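Local atomic coordinates of carbohydrate kinase, FGGY (Novosphingobium aromaticivorans, PDB entry 3H6E), a protein that probably phosphorylates a carbohydrate substrate, acting as an FGGY-type sugar kinase. Residues Val208-Pro213 with Asp224-Ala229. Sequence-based numbering, arbitrary orientation.
Sequences VGALLP and DVQVLA
Val225 O is gripped twice: Leu211 N donates a hydrogen bond to it at 2.8 Å, in the carbonyl plane, and Ala210 CA adds a CA-H...O contact at 3.3 Å. Next along, Val227 N points almost straight at Gly209 O (2.9 Å, 178° at the hydrogen), nearly along the C=O axis. Val227 O takes Val208 N at 2.7 Å; with its N and O used by two successive residues, Val227 is the partner of a classic beta bulge in the edge strand 207-210. Gly209, at phi 158°, sits where a CB would collide with Val208 O. On the face carrying Ala210, the Gln226 side chain bends at chi2 (-61°), its NE2 above the plane of the Gly209-Ala210 peptide, 3.1 Å from Gly209 O but too poorly angled to bond, its OE1 by Ala210 CB. An alanine at Gln226 would probably uncover the Gly209-Ala210 peptide, since the amide lying over it would be gone. On the opposite face, that of Val227, Leu211 CD1 meets Val227 CG2 at 4.0 Å, and Leu211 runs alongside Val225; both reach Ile72 of the next strand. The chemistry is thus backbone pairing over a greasy inner face, closing the edge of the actin-like N-terminal domain's sheet.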
# COMPACT_ATOMS: atom_id res chain seq x y z
N VAL A 208 11.07 -16.74 -11.56
CA VAL A 208 11.73 -17.45 -10.48
C VAL A 208 12.09 -18.86 -10.95
O VAL A 208 13.16 -19.38 -10.64
CB VAL A 208 10.85 -17.54 -9.22
CG1 VAL A 208 11.58 -18.27 -8.10
CG2 VAL A 208 10.44 -16.15 -8.78
N GLY A 209 11.19 -19.46 -11.72
CA GLY A 209 11.43 -20.77 -12.28
C GLY A 209 10.16 -21.50 -12.66
O GLY A 209 9.06 -20.95 -12.54
N ALA A 210 10.31 -22.73 -13.12
CA ALA A 210 9.16 -23.56 -13.48
C ALA A 210 8.50 -24.12 -12.23
O ALA A 210 9.12 -24.24 -11.18
CB ALA A 210 9.59 -24.68 -14.41
N LEU A 211 7.22 -24.46 -12.36
CA LEU A 211 6.46 -25.03 -11.25
C LEU A 211 7.11 -26.34 -10.81
O LEU A 211 7.50 -27.16 -11.64
CB LEU A 211 5.02 -25.28 -11.70
CG LEU A 211 3.93 -25.31 -10.63
CD1 LEU A 211 3.86 -23.97 -9.91
CD2 LEU A 211 2.58 -25.66 -11.25
N LEU A 212 7.25 -26.52 -9.49
CA LEU A 212 7.78 -27.77 -8.95
C LEU A 212 6.99 -28.96 -9.46
O LEU A 212 5.76 -28.94 -9.45
CB LEU A 212 7.76 -27.75 -7.42
CG LEU A 212 9.12 -27.73 -6.71
CD1 LEU A 212 10.13 -26.96 -7.54
CD2 LEU A 212 9.00 -27.15 -5.31
N PRO A 213 7.69 -30.02 -9.90
CA PRO A 213 7.03 -31.22 -10.42
C PRO A 213 5.99 -31.76 -9.43
O PRO A 213 4.84 -31.96 -9.80
CB PRO A 213 8.18 -32.21 -10.57
CG PRO A 213 9.38 -31.35 -10.79
CD PRO A 213 9.16 -30.12 -9.96
N ASP A 224 5.45 -26.78 -17.12
CA ASP A 224 6.02 -25.65 -17.85
C ASP A 224 5.59 -24.30 -17.29
O ASP A 224 6.14 -23.26 -17.67
CB ASP A 224 5.65 -25.74 -19.33
CG ASP A 224 6.47 -26.78 -20.08
OD1 ASP A 224 7.72 -26.74 -19.97
OD2 ASP A 224 5.86 -27.63 -20.77
N VAL A 225 4.60 -24.32 -16.40
CA VAL A 225 4.12 -23.09 -15.78
C VAL A 225 5.29 -22.33 -15.18
O VAL A 225 6.14 -22.92 -14.50
CB VAL A 225 3.07 -23.36 -14.69
CG1 VAL A 225 2.71 -22.07 -13.96
CG2 VAL A 225 1.84 -24.01 -15.28
N GLN A 226 5.34 -21.02 -15.44
CA GLN A 226 6.42 -20.19 -14.92
C GLN A 226 5.95 -19.31 -13.77
O GLN A 226 4.92 -18.65 -13.86
CB GLN A 226 7.03 -19.34 -16.03
CG GLN A 226 7.67 -20.14 -17.16
CD GLN A 226 8.83 -21.01 -16.68
OE1 GLN A 226 9.17 -22.01 -17.31
NE2 GLN A 226 9.43 -20.63 -15.56
N VAL A 227 6.72 -19.30 -12.68
CA VAL A 227 6.40 -18.45 -11.55
C VAL A 227 7.27 -17.19 -11.59
O VAL A 227 8.46 -17.26 -11.85
CB VAL A 227 6.63 -19.17 -10.22
CG1 VAL A 227 6.15 -18.30 -9.07
CG2 VAL A 227 5.91 -20.51 -10.22
N LEU A 228 6.64 -16.04 -11.34
CA LEU A 228 7.37 -14.78 -11.30
C LEU A 228 7.75 -14.42 -9.87
O LEU A 228 7.17 -14.95 -8.92
CB LEU A 228 6.54 -13.66 -11.93
CG LEU A 228 6.76 -13.42 -13.43
CD1 LEU A 228 7.14 -14.71 -14.15
CD2 LEU A 228 5.53 -12.78 -14.06
N ALA A 229 8.72 -13.52 -9.72
CA ALA A 229 9.15 -13.08 -8.40
C ALA A 229 7.95 -12.56 -7.61
O ALA A 229 7.73 -12.95 -6.46
CB ALA A 229 10.21 -12.01 -8.52